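Long-range contact in Ctr9 protein (PDB 6AF0), which probably binds the RNA polymerase II complex, and in this piece is a long helical array with tetratricopeptide repeats: residues N362-D374 and P386-K398. Sequence-based numbering, arbitrary orientation.
Sequences NLERASDYYRRAD and PAKFGAAQLSVLK
Y370 and L394 interlock knobs-into-holes where helices 363-374 and 386-396, neighbours in the TPR-type helical array of this chain, pack antiparallel at 154° with their axes 8.2 Å apart. The Y370 ring lies across the second helix and sits among A387, G390, A391 and L394. G390 CA stands over one ring face in a CH-pi contact, 3.4 Å from the ring centroid. L394 instead meets the ring at its edge, CD2 near the plane and 3.5 Å from Y370 CD2; that same methyl drops between A366, S367 and L363. At its far end, Y370 OH bonds H358 of helix 343-360, so the side chain links three successive helices. Replacing Y370 with an alanine is likely to open a gap over G390 and leave H358 without its hydroxyl partner. Beside A387, whose CB touches A373 CB, D374 lies across the K388 chain, with OD1 bonded to Y384 N while K388 NZ goes to R382 O. At the other end the L363 and L397 side chains cross at about a right angle, touching through CD1 and CD2. There K398, bent at chi3 (-103°), carries NZ across to E364 OE2, meeting it at 2.8 Å in a salt bridge from above the carboxylate plane.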
ATOM      1  N   ASN A 362      21.457  17.615   9.017  1.00 96.56           N
ATOM      2  CA  ASN A 362      21.164  18.975   8.545  1.00 94.83           C
ATOM      3  C   ASN A 362      20.146  18.931   7.398  1.00 97.68           C
ATOM      4  O   ASN A 362      20.503  18.973   6.227  1.00117.17           O
ATOM      5  CB  ASN A 362      22.433  19.740   8.147  1.00 91.52           C
ATOM      6  CG  ASN A 362      22.162  21.225   7.905  1.00 99.44           C
ATOM      7  OD1 ASN A 362      21.130  21.593   7.330  1.00 96.61           O
ATOM      8  ND2 ASN A 362      23.072  22.084   8.357  1.00103.94           N
ATOM      9  N   LEU A 363      18.869  18.873   7.760  1.00 94.82           N
ATOM     10  CA  LEU A 363      17.806  18.539   6.812  1.00 97.07           C
ATOM     11  C   LEU A 363      17.531  19.587   5.748  1.00 98.31           C
ATOM     12  O   LEU A 363      17.069  19.253   4.668  1.00103.30           O
ATOM     13  CB  LEU A 363      16.490  18.260   7.536  1.00101.66           C
ATOM     14  CG  LEU A 363      16.499  17.320   8.747  1.00105.96           C
ATOM     15  CD1 LEU A 363      15.071  17.013   9.179  1.00 98.13           C
ATOM     16  CD2 LEU A 363      17.268  16.035   8.470  1.00109.84           C
ATOM     17  N   GLU A 364      17.768  20.855   6.044  1.00110.68           N
ATOM     18  CA  GLU A 364      17.401  21.888   5.072  1.00122.27           C
ATOM     19  C   GLU A 364      18.313  21.800   3.870  1.00122.95           C
ATOM     20  O   GLU A 364      17.849  21.661   2.738  1.00135.22           O
ATOM     21  CB  GLU A 364      17.406  23.302   5.668  1.00117.07           C
ATOM     22  CG  GLU A 364      16.007  23.799   5.998  1.00120.08           C
ATOM     23  CD  GLU A 364      15.295  22.908   7.009  1.00125.17           C
ATOM     24  OE1 GLU A 364      15.945  22.446   7.976  1.00115.74           O
ATOM     25  OE2 GLU A 364      14.084  22.662   6.835  1.00126.81           O
ATOM     26  N   ARG A 365      19.614  21.854   4.121  1.00112.08           N
ATOM     27  CA  ARG A 365      20.577  21.730   3.037  1.00106.84           C
ATOM     28  C   ARG A 365      20.535  20.346   2.425  1.00102.88           C
ATOM     29  O   ARG A 365      20.845  20.185   1.252  1.00116.02           O
ATOM     30  CB  ARG A 365      21.999  22.090   3.471  1.00107.61           C
ATOM     31  CG  ARG A 365      22.430  23.476   2.966  1.00120.69           C
ATOM     32  CD  ARG A 365      23.827  23.895   3.421  1.00117.93           C
ATOM     33  NE  ARG A 365      24.686  22.728   3.632  1.00116.05           N
ATOM     34  CZ  ARG A 365      25.093  22.271   4.818  1.00113.11           C
ATOM     35  NH1 ARG A 365      24.767  22.892   5.944  1.00119.56           N
ATOM     36  NH2 ARG A 365      25.856  21.187   4.885  1.00105.92           N
ATOM     37  N   ALA A 366      20.132  19.346   3.198  1.00 83.73           N
ATOM     38  CA  ALA A 366      19.968  18.014   2.641  1.00 82.85           C
ATOM     39  C   ALA A 366      18.834  17.965   1.613  1.00 86.79           C
ATOM     40  O   ALA A 366      18.921  17.293   0.586  1.00 90.78           O
ATOM     41  CB  ALA A 366      19.728  17.004   3.745  1.00 82.79           C
ATOM     42  N   SER A 367      17.772  18.697   1.891  1.00 94.60           N
ATOM     43  CA  SER A 367      16.594  18.698   1.034  1.00 95.43           C
ATOM     44  C   SER A 367      16.858  19.496  -0.246  1.00 90.71           C
ATOM     45  O   SER A 367      16.401  19.112  -1.341  1.00 80.82           O
ATOM     46  CB  SER A 367      15.399  19.269   1.810  1.00 96.98           C
ATOM     47  OG  SER A 367      15.807  20.362   2.629  1.00 92.22           O
ATOM     48  N   ASP A 368      17.595  20.597  -0.088  1.00 84.61           N
ATOM     49  CA  ASP A 368      18.022  21.418  -1.214  1.00 92.72           C
ATOM     50  C   ASP A 368      18.906  20.585  -2.128  1.00 88.15           C
ATOM     51  O   ASP A 368      18.641  20.499  -3.321  1.00 92.83           O
ATOM     52  CB  ASP A 368      18.758  22.672  -0.731  1.00102.91           C
ATOM     53  CG  ASP A 368      19.011  23.664  -1.845  1.00110.27           C
ATOM     54  OD1 ASP A 368      18.640  24.850  -1.711  1.00116.43           O
ATOM     55  OD2 ASP A 368      19.575  23.247  -2.867  1.00120.61           O
ATOM     56  N   TYR A 369      19.921  19.948  -1.543  1.00 85.79           N
ATOM     57  CA  TYR A 369      20.788  18.973  -2.234  1.00 76.69           C
ATOM     58  C   TYR A 369      20.008  17.878  -2.965  1.00 77.65           C
ATOM     59  O   TYR A 369      20.186  17.671  -4.160  1.00 85.00           O
ATOM     60  CB  TYR A 369      21.736  18.313  -1.237  1.00 78.15           C
ATOM     61  CG  TYR A 369      22.861  19.199  -0.739  1.00 79.35           C
ATOM     62  CD1 TYR A 369      22.954  20.539  -1.102  1.00 81.81           C
ATOM     63  CD2 TYR A 369      23.820  18.697   0.108  1.00 77.25           C
ATOM     64  CE1 TYR A 369      23.990  21.332  -0.643  1.00 83.74           C
ATOM     65  CE2 TYR A 369      24.853  19.486   0.572  1.00 82.26           C
ATOM     66  CZ  TYR A 369      24.937  20.799   0.195  1.00 80.40           C
ATOM     67  OH  TYR A 369      25.972  21.567   0.677  1.00 81.45           O
ATOM     68  N   TYR A 370      19.142  17.166  -2.269  1.00 77.00           N
ATOM     69  CA  TYR A 370      18.264  16.234  -2.976  1.00 85.57           C
ATOM     70  C   TYR A 370      17.577  16.897  -4.181  1.00 86.15           C
ATOM     71  O   TYR A 370      17.493  16.310  -5.260  1.00 79.93           O
ATOM     72  CB  TYR A 370      17.188  15.661  -2.047  1.00 87.57           C
ATOM     73  CG  TYR A 370      17.624  14.473  -1.230  1.00 83.83           C
ATOM     74  CD1 TYR A 370      18.034  13.314  -1.832  1.00 82.06           C
ATOM     75  CD2 TYR A 370      17.589  14.507   0.151  1.00 82.96           C
ATOM     76  CE1 TYR A 370      18.439  12.235  -1.082  1.00 80.30           C
ATOM     77  CE2 TYR A 370      17.982  13.427   0.906  1.00 73.52           C
ATOM     78  CZ  TYR A 370      18.413  12.301   0.278  1.00 71.44           C
ATOM     79  OH  TYR A 370      18.787  11.212   1.011  1.00 78.03           O
ATOM     80  N   ARG A 371      17.057  18.105  -3.971  1.00 92.61           N
ATOM     81  CA  ARG A 371      16.341  18.831  -5.018  1.00 98.44           C
ATOM     82  C   ARG A 371      17.268  19.104  -6.224  1.00 93.21           C
ATOM     83  O   ARG A 371      16.889  18.895  -7.381  1.00 88.04           O
ATOM     84  CB  ARG A 371      15.735  20.118  -4.445  1.00103.76           C
ATOM     85  CG  ARG A 371      15.612  21.252  -5.440  1.00109.67           C
ATOM     86  CD  ARG A 371      15.376  22.593  -4.778  1.00109.10           C
ATOM     87  NE  ARG A 371      15.798  23.672  -5.669  1.00123.58           N
ATOM     88  CZ  ARG A 371      15.211  23.987  -6.830  1.00134.68           C
ATOM     89  NH1 ARG A 371      14.155  23.312  -7.287  1.00140.29           N
ATOM     90  NH2 ARG A 371      15.683  24.999  -7.551  1.00136.83           N
ATOM     91  N   ARG A 372      18.490  19.536  -5.938  1.00 82.46           N
ATOM     92  CA  ARG A 372      19.474  19.836  -6.982  1.00 85.63           C
ATOM     93  C   ARG A 372      19.886  18.590  -7.756  1.00 85.06           C
ATOM     94  O   ARG A 372      20.161  18.643  -8.951  1.00 78.80           O
ATOM     95  CB  ARG A 372      20.705  20.516  -6.366  1.00 81.02           C
ATOM     96  CG  ARG A 372      20.393  21.923  -5.902  1.00 90.94           C
ATOM     97  CD  ARG A 372      21.581  22.649  -5.306  1.00103.10           C
ATOM     98  NE  ARG A 372      21.174  23.940  -4.743  1.00116.13           N
ATOM     99  CZ  ARG A 372      21.948  24.725  -3.996  1.00122.26           C
ATOM    100  NH1 ARG A 372      23.201  24.369  -3.711  1.00123.66           N
ATOM    101  NH2 ARG A 372      21.463  25.873  -3.527  1.00123.06           N
ATOM    102  N   ALA A 373      19.932  17.478  -7.037  1.00 89.40           N
ATOM    103  CA  ALA A 373      20.245  16.185  -7.604  1.00 86.39           C
ATOM    104  C   ALA A 373      19.152  15.745  -8.562  1.00 82.67           C
ATOM    105  O   ALA A 373      19.435  15.106  -9.573  1.00 80.49           O
ATOM    106  CB  ALA A 373      20.407  15.160  -6.485  1.00 86.24           C
ATOM    107  N   ASP A 374      17.905  16.061  -8.214  1.00 88.78           N
ATOM    108  CA  ASP A 374      16.746  15.698  -9.039  1.00 88.39           C
ATOM    109  C   ASP A 374      16.710  16.562 -10.283  1.00 82.80           C
ATOM    110  O   ASP A 374      16.576  16.048 -11.397  1.00 71.63           O
ATOM    111  CB  ASP A 374      15.422  15.852  -8.271  1.00 90.63           C
ATOM    112  CG  ASP A 374      14.211  15.304  -9.059  1.00 95.45           C
ATOM    113  OD1 ASP A 374      14.437  14.487  -9.969  1.00 94.90           O
ATOM    114  OD2 ASP A 374      13.041  15.675  -8.784  1.00 94.39           O
ATOM    115  N   PRO A 386      16.123   8.030  -6.625  1.00 69.68           N
ATOM    116  CA  PRO A 386      16.545   8.086  -5.231  1.00 77.30           C
ATOM    117  C   PRO A 386      16.542   9.494  -4.621  1.00 73.09           C
ATOM    118  O   PRO A 386      16.390   9.642  -3.392  1.00 74.82           O
ATOM    119  CB  PRO A 386      17.983   7.519  -5.274  1.00 79.43           C
ATOM    120  CG  PRO A 386      18.012   6.674  -6.497  1.00 77.46           C
ATOM    121  CD  PRO A 386      17.107   7.348  -7.483  1.00 72.21           C
ATOM    122  N   ALA A 387      16.753  10.507  -5.453  1.00 69.25           N
ATOM    123  CA  ALA A 387      16.849  11.884  -4.950  1.00 75.39           C
ATOM    124  C   ALA A 387      15.467  12.372  -4.522  1.00 75.37           C
ATOM    125  O   ALA A 387      15.295  13.052  -3.493  1.00 66.55           O
ATOM    126  CB  ALA A 387      17.420  12.801  -6.018  1.00 75.36           C
ATOM    127  N   LYS A 388      14.499  12.007  -5.356  1.00 68.85           N
ATOM    128  CA  LYS A 388      13.103  12.291  -5.125  1.00 69.26           C
ATOM    129  C   LYS A 388      12.646  11.645  -3.837  1.00 70.77           C
ATOM    130  O   LYS A 388      11.886  12.249  -3.063  1.00 75.40           O
ATOM    131  CB  LYS A 388      12.249  11.769  -6.299  1.00 71.03           C
ATOM    132  CG  LYS A 388      12.438  12.540  -7.601  1.00 74.17           C
ATOM    133  CD  LYS A 388      11.657  11.956  -8.766  1.00 72.49           C
ATOM    134  CE  LYS A 388      12.042  12.692 -10.040  1.00 75.00           C
ATOM    135  NZ  LYS A 388      11.491  12.056 -11.266  1.00 78.94           N
ATOM    136  N   PHE A 389      13.082  10.409  -3.629  1.00 65.49           N
ATOM    137  CA  PHE A 389      12.728   9.684  -2.443  1.00 66.29           C
ATOM    138  C   PHE A 389      13.350  10.365  -1.237  1.00 66.05           C
ATOM    139  O   PHE A 389      12.684  10.561  -0.235  1.00 75.56           O
ATOM    140  CB  PHE A 389      13.156   8.226  -2.574  1.00 73.42           C
ATOM    141  CG  PHE A 389      12.816   7.370  -1.379  1.00 77.62           C
ATOM    142  CD1 PHE A 389      13.767   7.094  -0.407  1.00 79.31           C
ATOM    143  CD2 PHE A 389      11.554   6.833  -1.239  1.00 83.99           C
ATOM    144  CE1 PHE A 389      13.460   6.297   0.673  1.00 84.44           C
ATOM    145  CE2 PHE A 389      11.236   6.044  -0.149  1.00 87.27           C
ATOM    146  CZ  PHE A 389      12.190   5.776   0.808  1.00 89.39           C
ATOM    147  N   GLY A 390      14.602  10.771  -1.325  1.00 60.94           N
ATOM    148  CA  GLY A 390      15.221  11.395  -0.174  1.00 70.60           C
ATOM    149  C   GLY A 390      14.491  12.667   0.213  1.00 75.17           C
ATOM    150  O   GLY A 390      14.371  13.015   1.389  1.00 82.45           O
ATOM    151  N   ALA A 391      14.016  13.378  -0.800  1.00 82.50           N
ATOM    152  CA  ALA A 391      13.222  14.575  -0.577  1.00 82.42           C
ATOM    153  C   ALA A 391      11.986  14.196   0.214  1.00 80.68           C
ATOM    154  O   ALA A 391      11.712  14.791   1.262  1.00 80.74           O
ATOM    155  CB  ALA A 391      12.835  15.228  -1.897  1.00 82.49           C
ATOM    156  N   ALA A 392      11.263  13.187  -0.282  1.00 75.00           N
ATOM    157  CA  ALA A 392      10.007  12.744   0.329  1.00 69.03           C
ATOM    158  C   ALA A 392      10.180  12.400   1.799  1.00 73.55           C
ATOM    159  O   ALA A 392       9.388  12.809   2.642  1.00 83.67           O
ATOM    160  CB  ALA A 392       9.428  11.572  -0.427  1.00 71.12           C
ATOM    161  N   GLN A 393      11.237  11.678   2.115  1.00 75.02           N
ATOM    162  CA  GLN A 393      11.541  11.361   3.500  1.00 75.18           C
ATOM    163  C   GLN A 393      11.842  12.618   4.284  1.00 75.26           C
ATOM    164  O   GLN A 393      11.367  12.788   5.394  1.00 81.15           O
ATOM    165  CB  GLN A 393      12.763  10.470   3.596  1.00 78.82           C
ATOM    166  CG  GLN A 393      12.766   9.268   2.673  1.00 84.90           C
ATOM    167  CD  GLN A 393      13.903   8.312   2.984  1.00 91.41           C
ATOM    168  OE1 GLN A 393      13.678   7.121   3.197  1.00 88.98           O
ATOM    169  NE2 GLN A 393      15.130   8.833   3.026  1.00 90.67           N
ATOM    170  N   LEU A 394      12.675  13.482   3.721  1.00 82.85           N
ATOM    171  CA  LEU A 394      13.021  14.737   4.394  1.00 90.93           C
ATOM    172  C   LEU A 394      11.791  15.608   4.665  1.00 93.03           C
ATOM    173  O   LEU A 394      11.770  16.392   5.619  1.00 89.29           O
ATOM    174  CB  LEU A 394      14.072  15.518   3.604  1.00 89.17           C
ATOM    175  CG  LEU A 394      15.497  15.238   4.058  1.00 97.27           C
ATOM    176  CD1 LEU A 394      15.789  13.745   4.081  1.00 99.22           C
ATOM    177  CD2 LEU A 394      16.483  15.962   3.159  1.00103.24           C
ATOM    178  N   SER A 395      10.770  15.470   3.828  1.00 86.45           N
ATOM    179  CA  SER A 395       9.572  16.241   4.028  1.00 83.60           C
ATOM    180  C   SER A 395       8.687  15.551   5.062  1.00 89.42           C
ATOM    181  O   SER A 395       8.005  16.231   5.832  1.00111.79           O
ATOM    182  CB  SER A 395       8.877  16.526   2.698  1.00 78.64           C
ATOM    183  OG  SER A 395       8.081  15.457   2.264  1.00 87.98           O
ATOM    184  N   VAL A 396       8.724  14.218   5.111  1.00 88.17           N
ATOM    185  CA  VAL A 396       8.021  13.471   6.165  1.00 84.60           C
ATOM    186  C   VAL A 396       8.515  13.916   7.522  1.00 84.09           C
ATOM    187  O   VAL A 396       7.722  14.173   8.422  1.00 98.64           O
ATOM    188  CB  VAL A 396       8.199  11.947   6.048  1.00 82.58           C
ATOM    189  CG1 VAL A 396       7.868  11.246   7.365  1.00 73.32           C
ATOM    190  CG2 VAL A 396       7.352  11.405   4.899  1.00 80.91           C
ATOM    191  N   LEU A 397       9.823  14.001   7.685  1.00 84.46           N
ATOM    192  CA  LEU A 397      10.325  14.675   8.855  1.00101.60           C
ATOM    193  C   LEU A 397      10.158  16.163   8.547  1.00115.15           C
ATOM    194  O   LEU A 397       9.951  16.534   7.389  1.00106.02           O
ATOM    195  CB  LEU A 397      11.759  14.286   9.172  1.00109.39           C
ATOM    196  CG  LEU A 397      12.305  14.795  10.517  1.00117.34           C
ATOM    197  CD1 LEU A 397      11.315  14.692  11.681  1.00115.65           C
ATOM    198  CD2 LEU A 397      13.572  14.016  10.855  1.00122.18           C
ATOM    199  N   LYS A 398      10.211  16.998   9.584  1.00126.03           N
ATOM    200  CA  LYS A 398       9.645  18.361   9.568  1.00125.46           C
ATOM    201  C   LYS A 398       8.121  18.339   9.697  1.00117.62           C
ATOM    202  O   LYS A 398       7.488  19.389   9.738  1.00113.79           O
ATOM    203  CB  LYS A 398      10.045  19.131   8.314  1.00130.08           C
ATOM    204  CG  LYS A 398      11.545  19.280   8.162  1.00135.14           C
ATOM    205  CD  LYS A 398      11.903  20.324   7.118  1.00139.06           C
ATOM    206  CE  LYS A 398      12.337  19.699   5.805  1.00142.44           C
ATOM    207  NZ  LYS A 398      13.288  20.596   5.090  1.00149.81           N
TER